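Local coordinates for regulatory protein BlaR1 (Bacillus licheniformis, PDB 1NRF) that probably senses beta-lactam antibiotics outside the cell, through acylation of a serine in the C-terminal sensor domain described here, and relays the signal to the cytoplasm, at residues Gly35-Phe40 against Phe228-Gln233; Glu22-Phe27 against Lys46-Asn51; Lys96-Asp101 against Ser111-Phe116; Ser84-Asp89 against Gln117-Gln122. All blocks are in the same frame, centred on the assembly; numbering follows the deposited sequence.

Contact 1 of 4, residues Gly35-Phe40 against Phe228-Gln233; sequences GGFVLF and FAVHIQ
Gly36 and Val38 pair with His231 and Ala229 along two antiparallel strands of the central sheet, and four backbone hydrogen bonds satisfy the amide and carbonyl of each of these residues. Gly36 N gives to His231 O at 2.8 Å, and His231 N returns a longer bond of 3.2 Å to Gly36 O. Val38 N reaches Ala229 O at 2.9 Å, the straightest of the four at 163°, while Ala229 N donates to Val38 O. The same oxygens also receive CA-H contacts, including a short one from Phe228 CA to Val38 O at 3.0 Å. At Gly35 the strands come together most closely, its CA 4.1 Å from Ile232 CA, and Gly35 CA lies 2.9 Å from His231 O in another CA-H...O contact.

On the face carrying Phe37 and Val230, CG1 of Val230 is anti to the backbone N (chi1 164°), and it is the other branch, CG2, beside that N, which meets CD1 of Phe37 at 3.4 Å, lying in the plane of the ring at its edge. Leu39 CD1 rests farther off, against Phe228 CB.

Strand 33-41 turns its other edge to strand 46-50, and strand 225-234 bonds to strand 211-220. Helix 239-253 covers the Phe37-Val230-Ile232 face, as in the penicillin-binding protein fold, whereas Val162 of helix 158-170 packs against Val38 and Ala229 on the other face.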
# COMPACT_ATOMS: atom_id res chain seq x y z
N GLY A 35 5.20 -7.58 14.10
CA GLY A 35 5.33 -7.31 12.68
C GLY A 35 6.68 -6.73 12.32
O GLY A 35 7.68 -6.96 13.01
N GLY A 36 6.72 -5.96 11.24
CA GLY A 36 7.97 -5.39 10.81
C GLY A 36 7.87 -3.95 10.37
O GLY A 36 6.77 -3.41 10.19
N PHE A 37 9.03 -3.35 10.17
CA PHE A 37 9.12 -1.97 9.75
C PHE A 37 10.31 -1.76 8.81
O PHE A 37 11.45 -2.08 9.16
CB PHE A 37 9.27 -1.07 10.97
CG PHE A 37 9.53 0.37 10.65
CD1 PHE A 37 8.50 1.20 10.23
CD2 PHE A 37 10.81 0.90 10.80
CE1 PHE A 37 8.73 2.55 9.96
CE2 PHE A 37 11.06 2.24 10.53
CZ PHE A 37 10.02 3.07 10.11
N VAL A 38 10.03 -1.25 7.62
CA VAL A 38 11.07 -0.96 6.66
C VAL A 38 10.98 0.51 6.28
O VAL A 38 9.92 0.99 5.87
CB VAL A 38 10.92 -1.78 5.36
CG1 VAL A 38 12.08 -1.47 4.43
CG2 VAL A 38 10.88 -3.26 5.66
N LEU A 39 12.08 1.23 6.46
CA LEU A 39 12.15 2.64 6.08
C LEU A 39 13.33 2.81 5.13
O LEU A 39 14.38 2.20 5.33
CB LEU A 39 12.35 3.51 7.30
CG LEU A 39 12.65 4.98 7.01
CD1 LEU A 39 11.35 5.72 6.68
CD2 LEU A 39 13.32 5.60 8.22
N PHE A 40 13.17 3.62 4.09
CA PHE A 40 14.25 3.85 3.13
C PHE A 40 14.56 5.33 2.91
O PHE A 40 13.71 6.09 2.44
CB PHE A 40 13.94 3.19 1.79
CG PHE A 40 15.03 3.36 0.76
CD1 PHE A 40 14.86 4.22 -0.33
CD2 PHE A 40 16.24 2.67 0.89
CE1 PHE A 40 15.88 4.40 -1.28
CE2 PHE A 40 17.26 2.84 -0.05
CZ PHE A 40 17.08 3.71 -1.13
N PHE A 228 8.36 3.88 3.29
CA PHE A 228 8.17 2.99 4.43
C PHE A 228 7.06 1.95 4.24
O PHE A 228 6.13 2.13 3.44
CB PHE A 228 7.86 3.81 5.68
CG PHE A 228 6.61 4.62 5.56
CD1 PHE A 228 6.64 5.89 5.01
CD2 PHE A 228 5.37 4.08 5.92
CE1 PHE A 228 5.46 6.62 4.81
CE2 PHE A 228 4.19 4.79 5.73
CZ PHE A 228 4.24 6.07 5.17
N ALA A 229 7.15 0.88 5.00
CA ALA A 229 6.17 -0.18 4.96
C ALA A 229 6.18 -0.89 6.30
O ALA A 229 7.24 -1.26 6.82
CB ALA A 229 6.50 -1.16 3.82
N VAL A 230 5.00 -1.05 6.86
CA VAL A 230 4.83 -1.73 8.13
C VAL A 230 3.83 -2.86 7.93
O VAL A 230 2.78 -2.65 7.30
CB VAL A 230 4.26 -0.78 9.22
CG1 VAL A 230 3.73 -1.58 10.39
CG2 VAL A 230 5.33 0.18 9.69
N HIS A 231 4.15 -4.05 8.42
CA HIS A 231 3.22 -5.16 8.32
C HIS A 231 3.07 -5.74 9.71
O HIS A 231 4.07 -6.00 10.38
CB HIS A 231 3.69 -6.24 7.35
CG HIS A 231 2.76 -7.41 7.29
ND1 HIS A 231 2.80 -8.45 8.20
CD2 HIS A 231 1.71 -7.67 6.47
CE1 HIS A 231 1.81 -9.29 7.95
NE2 HIS A 231 1.14 -8.84 6.91
N ILE A 232 1.83 -5.95 10.13
CA ILE A 232 1.55 -6.48 11.47
C ILE A 232 0.62 -7.69 11.52
O ILE A 232 -0.04 -8.05 10.54
CB ILE A 232 0.92 -5.40 12.37
CG1 ILE A 232 -0.46 -5.01 11.82
CG2 ILE A 232 1.83 -4.18 12.44
CD1 ILE A 232 -1.25 -4.09 12.75
N GLN A 233 0.58 -8.31 12.69
CA GLN A 233 -0.26 -9.47 12.94
C GLN A 233 -0.58 -9.44 14.43
O GLN A 233 0.33 -9.41 15.26
CB GLN A 233 0.49 -10.77 12.62
CG GLN A 233 1.25 -10.75 11.30
CD GLN A 233 2.00 -12.04 11.04
OE1 GLN A 233 2.82 -12.12 10.12
NE2 GLN A 233 1.73 -13.07 11.84

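Contact 2 of 4, residues Glu22-Phe27 against Lys46-Asn51; sequences EDYSTF and KYTIYN
Tyr50 and the turn Glu22-Ser25 meet through a mixture of hydrogen bonds, ring packing and apolar contacts, where the chain leaves strand 18-21 and enters helix 25-29. Among the hydrogen bonds, Glu22 N donates to Ile49 O at 3.2 Å, approaching from above the carbonyl plane. At the far end of the ring, Tyr50 OH donates to Ser25 OG at 2.8 Å. Ser25 OG in turn donates to Asp23 OD2 at 2.7 Å, on the syn lone pair, and Ser25 N bonds to that same oxygen, closing an Asx turn. A water bridges Glu22 O and Asn51 N.

Ring packing centres on Tyr50, whose CG stands anti to the backbone N (chi1 163°), which brings this atom to 3.7 Å from Tyr24 N. One face of the ring is covered by Tyr24 N and Ser25 N, both displaced toward the rim; Asn51 CB lies over the centre of the opposite face.

The apolar contact is that of the two tyrosines, whose side chains run antiparallel past one another, Tyr24 CD2 3.3 Å from Tyr50 CB. Nearby, the Thr48 methyl packs against polar oxygens: CG2 touches Tyr24 OH at 3.5 Å and the carboxylate of Glu22. OE2 of Glu22 has its salt bridge with Lys254, while OE1 takes a weak bond from Tyr24 OH.

The relay from Tyr50 OH through Ser25 OG to Asp23 OD2 places a carboxylate at its accepting end, which would be expected to polarise both hydroxyls and fix the start of the helix against the strand.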
# COMPACT_ATOMS: atom_id res chain seq x y z
N GLU A 22 17.13 -1.73 13.79
CA GLU A 22 16.70 -1.09 15.03
C GLU A 22 15.57 -1.86 15.68
O GLU A 22 14.93 -2.71 15.05
CB GLU A 22 16.27 0.35 14.77
CG GLU A 22 17.43 1.27 14.48
CD GLU A 22 17.01 2.70 14.30
OE1 GLU A 22 16.32 3.23 15.20
OE2 GLU A 22 17.37 3.30 13.27
N ASP A 23 15.32 -1.56 16.94
CA ASP A 23 14.28 -2.24 17.69
C ASP A 23 13.11 -1.29 17.97
O ASP A 23 13.29 -0.25 18.60
CB ASP A 23 14.84 -2.77 19.01
CG ASP A 23 13.88 -3.68 19.73
OD1 ASP A 23 14.18 -4.10 20.87
OD2 ASP A 23 12.82 -4.00 19.15
N TYR A 24 11.93 -1.67 17.50
CA TYR A 24 10.74 -0.86 17.71
C TYR A 24 9.62 -1.69 18.32
O TYR A 24 8.45 -1.31 18.26
CB TYR A 24 10.27 -0.26 16.38
CG TYR A 24 11.31 0.59 15.70
CD1 TYR A 24 11.82 1.73 16.30
CD2 TYR A 24 11.77 0.26 14.42
CE1 TYR A 24 12.76 2.53 15.65
CE2 TYR A 24 12.70 1.05 13.76
CZ TYR A 24 13.19 2.18 14.37
OH TYR A 24 14.10 2.95 13.70
N SER A 25 10.00 -2.82 18.89
CA SER A 25 9.06 -3.73 19.54
C SER A 25 7.98 -3.02 20.34
O SER A 25 6.79 -3.27 20.15
CB SER A 25 9.82 -4.68 20.48
OG SER A 25 10.66 -5.55 19.76
N THR A 26 8.41 -2.14 21.25
CA THR A 26 7.50 -1.40 22.11
C THR A 26 6.39 -0.66 21.35
O THR A 26 5.28 -0.50 21.86
CB THR A 26 8.28 -0.39 22.99
OG1 THR A 26 9.18 0.38 22.18
CG2 THR A 26 9.09 -1.13 24.06
N PHE A 27 6.70 -0.20 20.14
CA PHE A 27 5.71 0.50 19.34
C PHE A 27 4.67 -0.50 18.84
O PHE A 27 3.50 -0.17 18.69
CB PHE A 27 6.38 1.20 18.16
CG PHE A 27 7.21 2.38 18.56
CD1 PHE A 27 6.60 3.56 18.98
CD2 PHE A 27 8.60 2.31 18.55
CE1 PHE A 27 7.37 4.65 19.39
CE2 PHE A 27 9.37 3.38 18.96
CZ PHE A 27 8.75 4.56 19.38
N LYS A 46 19.87 4.46 2.56
CA LYS A 46 19.90 3.60 3.73
C LYS A 46 18.54 3.04 4.15
O LYS A 46 17.52 3.74 4.15
CB LYS A 46 20.49 4.35 4.93
CG LYS A 46 20.55 3.51 6.20
CD LYS A 46 20.54 4.37 7.45
CE LYS A 46 21.60 5.45 7.41
NZ LYS A 46 22.97 4.88 7.27
N TYR A 47 18.54 1.77 4.50
CA TYR A 47 17.34 1.11 4.97
C TYR A 47 17.46 0.99 6.47
O TYR A 47 18.52 0.64 7.00
CB TYR A 47 17.21 -0.31 4.42
CG TYR A 47 16.94 -0.45 2.95
CD1 TYR A 47 17.98 -0.71 2.06
CD2 TYR A 47 15.64 -0.39 2.45
CE1 TYR A 47 17.74 -0.93 0.72
CE2 TYR A 47 15.38 -0.62 1.10
CZ TYR A 47 16.44 -0.89 0.24
OH TYR A 47 16.22 -1.17 -1.08
N THR A 48 16.37 1.30 7.17
CA THR A 48 16.33 1.14 8.61
C THR A 48 15.19 0.16 8.79
O THR A 48 14.05 0.45 8.43
CB THR A 48 15.99 2.44 9.33
OG1 THR A 48 16.96 3.44 8.99
CG2 THR A 48 16.01 2.22 10.84
N ILE A 49 15.49 -1.02 9.32
CA ILE A 49 14.44 -1.99 9.51
C ILE A 49 14.41 -2.74 10.82
O ILE A 49 15.44 -3.10 11.38
CB ILE A 49 14.42 -3.04 8.37
CG1 ILE A 49 15.79 -3.68 8.20
CG2 ILE A 49 13.96 -2.39 7.08
CD1 ILE A 49 15.85 -4.66 7.05
N TYR A 50 13.18 -2.94 11.29
CA TYR A 50 12.92 -3.66 12.52
C TYR A 50 12.32 -5.01 12.14
O TYR A 50 11.38 -5.07 11.32
CB TYR A 50 11.95 -2.87 13.40
CG TYR A 50 11.31 -3.71 14.48
CD1 TYR A 50 9.94 -3.92 14.50
CD2 TYR A 50 12.09 -4.37 15.44
CE1 TYR A 50 9.35 -4.76 15.43
CE2 TYR A 50 11.51 -5.22 16.38
CZ TYR A 50 10.14 -5.41 16.36
OH TYR A 50 9.56 -6.27 17.26
N ASN A 51 12.86 -6.08 12.73
CA ASN A 51 12.41 -7.46 12.50
C ASN A 51 12.65 -7.87 11.05
O ASN A 51 11.71 -7.87 10.24
CB ASN A 51 10.93 -7.58 12.84
CG ASN A 51 10.48 -9.02 12.96
OD1 ASN A 51 11.13 -9.93 12.47
ND2 ASN A 51 9.34 -9.23 13.62
O HOH W 1 15.28 -5.94 14.86

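Contact 3 of 4, residues Lys96-Asp101 against Ser111-Phe116; sequences KEWNQD and STTWYF
Trp98 lies against Ser111-Thr113 beside the presumed penicillin-binding site, where a Schellman motif with Ser111 as its C-prime residue ends helix 104-110. Ser111-Thr112-Thr113 is consistent with the second conserved motif of penicillin-binding proteins, usually SxN: Ser111 OG bonds to Lys200 NZ and comes near Ser63, the probable acylated serine.

The indole of Trp98 covers the link between the two helices. Thr112 CA sits over its five-membered ring, 3.6 Å from the centroid, in a CH-pi contact, and Thr113 N lies over the same face, nearest CE2. With CG anti to the carbonyl carbon (chi1 -69°), Trp98 brings that atom to 3.9 Å from Thr112 CG2. The ring runs alongside Thr113, with Trp98 CH2 3.2 Å from Thr113 OG1. Trp98 NE1 is also 3.2 Å from Ser111 O, but the angle is too poor for a hydrogen bond; a weak one goes to Ser110 O.

Trp114 makes the hydrogen bond of the contact. Its NE1 donates to Trp98 O at 2.8 Å and 161°, with the oxygen in the indole plane. Gln100 O approaches the same ring edge, 3.6 Å from Trp114 CZ2. Gln100 NE2 bonds to Lys96 O within the loop.

One tryptophan thus contributes a ring face and the other a ring N-H: the first blankets the backbone beside Ser111, while the second gives the loop carbonyl of Trp98 a straight N-H donor that comes from above the carbonyl plane.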
# COMPACT_ATOMS: atom_id res chain seq x y z
N LYS A 96 -20.74 0.80 5.60
CA LYS A 96 -21.57 1.88 5.08
C LYS A 96 -20.91 2.83 4.07
O LYS A 96 -21.60 3.50 3.29
CB LYS A 96 -22.16 2.69 6.24
CG LYS A 96 -23.63 3.00 6.06
CD LYS A 96 -23.98 4.40 6.51
CE LYS A 96 -25.37 4.79 6.02
NZ LYS A 96 -25.70 6.22 6.30
N GLU A 97 -19.58 2.89 4.07
CA GLU A 97 -18.86 3.78 3.16
C GLU A 97 -18.78 3.24 1.74
O GLU A 97 -18.53 3.99 0.80
CB GLU A 97 -17.46 4.05 3.69
CG GLU A 97 -17.44 4.86 4.97
CD GLU A 97 -16.05 5.33 5.34
OE1 GLU A 97 -15.93 6.22 6.22
OE2 GLU A 97 -15.07 4.81 4.76
N TRP A 98 -18.98 1.94 1.58
CA TRP A 98 -18.95 1.32 0.27
C TRP A 98 -20.31 1.51 -0.39
O TRP A 98 -20.42 1.60 -1.62
CB TRP A 98 -18.68 -0.19 0.41
CG TRP A 98 -17.29 -0.56 0.88
CD1 TRP A 98 -16.36 0.26 1.46
CD2 TRP A 98 -16.70 -1.87 0.84
NE1 TRP A 98 -15.22 -0.46 1.77
CE2 TRP A 98 -15.41 -1.76 1.40
CE3 TRP A 98 -17.14 -3.12 0.37
CZ2 TRP A 98 -14.55 -2.86 1.51
CZ3 TRP A 98 -16.29 -4.21 0.49
CH2 TRP A 98 -15.01 -4.07 1.05
N ASN A 99 -21.34 1.59 0.45
CA ASN A 99 -22.74 1.72 0.01
C ASN A 99 -23.16 3.10 -0.51
O ASN A 99 -24.10 3.71 0.02
CB ASN A 99 -23.66 1.30 1.16
CG ASN A 99 -23.31 -0.07 1.71
OD1 ASN A 99 -23.30 -1.06 0.97
ND2 ASN A 99 -23.02 -0.14 3.00
N GLN A 100 -22.48 3.57 -1.55
CA GLN A 100 -22.77 4.86 -2.16
C GLN A 100 -21.92 5.05 -3.40
O GLN A 100 -20.94 4.33 -3.61
CB GLN A 100 -22.52 5.99 -1.16
CG GLN A 100 -21.27 5.82 -0.33
CD GLN A 100 -21.20 6.81 0.81
OE1 GLN A 100 -20.98 8.01 0.59
NE2 GLN A 100 -21.40 6.33 2.04
N ASP A 101 -22.29 6.02 -4.23
CA ASP A 101 -21.53 6.29 -5.45
C ASP A 101 -20.07 6.57 -5.12
O ASP A 101 -19.75 7.45 -4.32
CB ASP A 101 -22.15 7.46 -6.23
CG ASP A 101 -23.51 7.12 -6.82
OD1 ASP A 101 -23.63 6.03 -7.43
OD2 ASP A 101 -24.46 7.92 -6.69
N SER A 111 -11.18 2.53 0.84
CA SER A 111 -10.84 1.16 0.49
C SER A 111 -12.11 0.45 0.03
O SER A 111 -12.35 -0.71 0.37
CB SER A 111 -10.26 0.41 1.70
OG SER A 111 -8.98 0.91 2.05
N THR A 112 -12.94 1.17 -0.73
CA THR A 112 -14.17 0.60 -1.25
C THR A 112 -13.71 -0.44 -2.25
O THR A 112 -13.44 -0.13 -3.40
CB THR A 112 -15.03 1.66 -1.95
OG1 THR A 112 -15.44 2.64 -0.99
CG2 THR A 112 -16.26 1.02 -2.59
N THR A 113 -13.62 -1.67 -1.77
CA THR A 113 -13.16 -2.79 -2.55
C THR A 113 -13.89 -3.04 -3.86
O THR A 113 -13.24 -3.28 -4.87
CB THR A 113 -13.19 -4.08 -1.71
OG1 THR A 113 -12.31 -3.92 -0.58
CG2 THR A 113 -12.73 -5.28 -2.53
N TRP A 114 -15.22 -2.99 -3.85
CA TRP A 114 -15.98 -3.25 -5.07
C TRP A 114 -15.58 -2.36 -6.24
O TRP A 114 -15.62 -2.79 -7.39
CB TRP A 114 -17.50 -3.17 -4.84
CG TRP A 114 -18.07 -1.81 -4.49
CD1 TRP A 114 -18.48 -1.39 -3.26
CD2 TRP A 114 -18.38 -0.74 -5.40
NE1 TRP A 114 -19.04 -0.14 -3.35
CE2 TRP A 114 -18.99 0.28 -4.65
CE3 TRP A 114 -18.21 -0.56 -6.78
CZ2 TRP A 114 -19.44 1.48 -5.23
CZ3 TRP A 114 -18.66 0.63 -7.37
CH2 TRP A 114 -19.26 1.63 -6.59
N TYR A 115 -15.16 -1.14 -5.94
CA TYR A 115 -14.76 -0.19 -6.99
C TYR A 115 -13.57 -0.68 -7.81
O TYR A 115 -13.61 -0.67 -9.04
CB TYR A 115 -14.41 1.16 -6.35
CG TYR A 115 -14.00 2.22 -7.35
CD1 TYR A 115 -12.73 2.21 -7.92
CD2 TYR A 115 -14.89 3.23 -7.73
CE1 TYR A 115 -12.36 3.17 -8.85
CE2 TYR A 115 -14.53 4.19 -8.65
CZ TYR A 115 -13.27 4.16 -9.21
OH TYR A 115 -12.91 5.13 -10.12
N PHE A 116 -12.51 -1.10 -7.13
CA PHE A 116 -11.32 -1.59 -7.81
C PHE A 116 -11.55 -2.98 -8.38
O PHE A 116 -10.98 -3.33 -9.42
CB PHE A 116 -10.12 -1.57 -6.85
CG PHE A 116 -9.77 -0.19 -6.35
CD1 PHE A 116 -10.45 0.35 -5.25
CD2 PHE A 116 -8.86 0.60 -7.04
CE1 PHE A 116 -10.21 1.68 -4.86
CE2 PHE A 116 -8.62 1.92 -6.66
CZ PHE A 116 -9.30 2.46 -5.57

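Contact 4 of 4, residues Ser84-Asp89 against Gln117-Gln122; sequences SHMTWD and QKLDRQ
Met86 reaches across to helix 113-123 and makes the close part of this contact, its terminal CE lying 3.4 Å from Leu119 CD1. The chain leaves the loop extended, with CG anti to the backbone N (chi1 -168°), and then bends at chi3 (-71°) to place CE against the leucine; the two side chains cross obliquely. Leu119 is buried, and Met86 also packs on Trp114 and Tyr115 one turn earlier in the same helix, which gives the sulfur-containing chain a largely aromatic and aliphatic surface. Farther out, Met86 SD lies 4.1 Å from Lys118 CE, so the end of the lysine's aliphatic chain lies beside the sulfur.

Residues 84-89 belong to the long excursion between helices 66-76 and 104-110, in the helical part of the transpeptidase-type sensor domain. The backbone of Met86 is hydrogen-bonded to Gln102, and Ser84 O accepts from Tyr115 OH of helix 113-123.

Toward solvent the interaction becomes looser. Lys118 and Asp89 reach for each other tip to tip, but the salt bridge is long, Lys118 NZ standing 3.6 Å from Asp89 OD2. OD1 of Asp89 is almost equally distant from Lys118 NZ at 3.7 Å, so neither carboxylate oxygen is strongly preferred. Thr87 O lies farther still, 4.0 Å from Lys118 NZ, and Asp89 itself is exposed.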
# COMPACT_ATOMS: atom_id res chain seq x y z
N SER A 84 -14.03 9.24 -13.15
CA SER A 84 -13.71 7.98 -12.50
C SER A 84 -14.91 7.57 -11.66
O SER A 84 -14.84 6.61 -10.89
CB SER A 84 -12.48 8.13 -11.60
OG SER A 84 -12.74 9.01 -10.52
N HIS A 85 -16.01 8.30 -11.83
CA HIS A 85 -17.24 8.02 -11.09
C HIS A 85 -17.77 6.64 -11.43
O HIS A 85 -17.66 6.18 -12.57
CB HIS A 85 -18.30 9.09 -11.39
CG HIS A 85 -19.56 8.92 -10.59
ND1 HIS A 85 -20.56 8.04 -10.95
CD2 HIS A 85 -19.94 9.47 -9.42
CE1 HIS A 85 -21.50 8.05 -10.03
NE2 HIS A 85 -21.15 8.91 -9.09
N MET A 86 -18.36 5.98 -10.44
CA MET A 86 -18.89 4.64 -10.63
C MET A 86 -20.08 4.42 -9.70
O MET A 86 -19.91 4.23 -8.49
CB MET A 86 -17.77 3.63 -10.33
CG MET A 86 -18.03 2.19 -10.75
SD MET A 86 -16.66 1.07 -10.33
CE MET A 86 -15.41 1.60 -11.49
N THR A 87 -21.29 4.47 -10.25
CA THR A 87 -22.50 4.27 -9.45
C THR A 87 -22.49 2.88 -8.83
O THR A 87 -22.01 1.91 -9.43
CB THR A 87 -23.79 4.43 -10.30
OG1 THR A 87 -23.87 5.77 -10.81
CG2 THR A 87 -25.03 4.13 -9.46
N TRP A 88 -23.02 2.77 -7.62
CA TRP A 88 -23.04 1.48 -6.96
C TRP A 88 -24.36 0.72 -7.11
O TRP A 88 -25.45 1.29 -7.03
CB TRP A 88 -22.69 1.65 -5.47
CG TRP A 88 -23.76 2.22 -4.64
CD1 TRP A 88 -24.35 3.44 -4.79
CD2 TRP A 88 -24.40 1.60 -3.52
NE1 TRP A 88 -25.32 3.62 -3.83
CE2 TRP A 88 -25.37 2.51 -3.04
CE3 TRP A 88 -24.25 0.37 -2.88
CZ2 TRP A 88 -26.19 2.22 -1.94
CZ3 TRP A 88 -25.05 0.08 -1.79
CH2 TRP A 88 -26.01 1.00 -1.33
N ASP A 89 -24.23 -0.58 -7.34
CA ASP A 89 -25.34 -1.49 -7.53
C ASP A 89 -26.51 -1.13 -6.62
O ASP A 89 -27.52 -0.60 -7.06
CB ASP A 89 -24.89 -2.92 -7.20
CG ASP A 89 -23.42 -3.16 -7.50
OD1 ASP A 89 -22.56 -2.53 -6.85
OD2 ASP A 89 -23.14 -3.97 -8.41
N GLN A 117 -12.40 -3.76 -7.72
CA GLN A 117 -12.73 -5.10 -8.19
C GLN A 117 -13.40 -5.03 -9.56
O GLN A 117 -13.01 -5.73 -10.50
CB GLN A 117 -13.65 -5.79 -7.19
CG GLN A 117 -13.02 -6.96 -6.46
CD GLN A 117 -13.88 -7.44 -5.30
OE1 GLN A 117 -13.70 -8.56 -4.80
NE2 GLN A 117 -14.81 -6.61 -4.86
N LYS A 118 -14.43 -4.20 -9.67
CA LYS A 118 -15.13 -4.07 -10.93
C LYS A 118 -14.21 -3.38 -11.93
O LYS A 118 -14.47 -3.37 -13.13
CB LYS A 118 -16.43 -3.27 -10.74
CG LYS A 118 -17.41 -3.92 -9.73
CD LYS A 118 -18.89 -3.59 -10.00
CE LYS A 118 -19.23 -2.12 -9.79
NZ LYS A 118 -20.70 -1.83 -9.97
N LEU A 119 -13.12 -2.83 -11.42
CA LEU A 119 -12.12 -2.15 -12.24
C LEU A 119 -11.17 -3.21 -12.78
O LEU A 119 -10.75 -3.15 -13.94
CB LEU A 119 -11.36 -1.14 -11.38
CG LEU A 119 -11.02 0.25 -11.93
CD1 LEU A 119 -12.24 0.89 -12.56
CD2 LEU A 119 -10.50 1.12 -10.79
N ASP A 120 -10.84 -4.19 -11.94
CA ASP A 120 -9.94 -5.28 -12.30
C ASP A 120 -10.61 -6.26 -13.27
O ASP A 120 -9.95 -6.87 -14.11
CB ASP A 120 -9.48 -6.05 -11.04
CG ASP A 120 -8.34 -5.34 -10.30
OD1 ASP A 120 -8.01 -4.19 -10.65
OD2 ASP A 120 -7.78 -5.95 -9.36
N ARG A 121 -11.93 -6.40 -13.14
CA ARG A 121 -12.69 -7.30 -14.00
C ARG A 121 -12.82 -6.76 -15.42
O ARG A 121 -12.94 -7.53 -16.38
CB ARG A 121 -14.09 -7.53 -13.41
CG ARG A 121 -14.09 -8.37 -12.13
CD ARG A 121 -15.26 -8.00 -11.22
NE ARG A 121 -15.35 -8.87 -10.04
CZ ARG A 121 -16.13 -8.62 -8.99
NH1 ARG A 121 -16.86 -7.51 -8.96
NH2 ARG A 121 -16.18 -9.48 -7.98
N GLN A 122 -12.80 -5.44 -15.56
CA GLN A 122 -12.92 -4.82 -16.87
C GLN A 122 -11.63 -5.05 -17.65
O GLN A 122 -11.64 -5.21 -18.88
CB GLN A 122 -13.20 -3.32 -16.73
CG GLN A 122 -13.81 -2.67 -17.98
CD GLN A 122 -14.21 -1.20 -17.78
OE1 GLN A 122 -14.80 -0.82 -16.76
NE2 GLN A 122 -13.89 -0.37 -18.77

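The four contacts form two pairs on opposite sides of the chain's centre. Contacts 1 and 2, with centres about 8 Å apart, share the mixed sheet: strand 33-41 stands between strands 46-50 and 225-234, and the segments of the two contacts alternate along the chain. Contacts 3 and 4, with centres about 9 Å apart, both use helix 113-123, and contact 3 is nested inside the loop closed by contact 4. Both are nested within the loop closed by contact 1, whose centre lies about 26 Å from that of contact 3. Pairing of early and late strands therefore encloses the helical region, and contact 3 lies nearest the probable acylation site where the two regions meet.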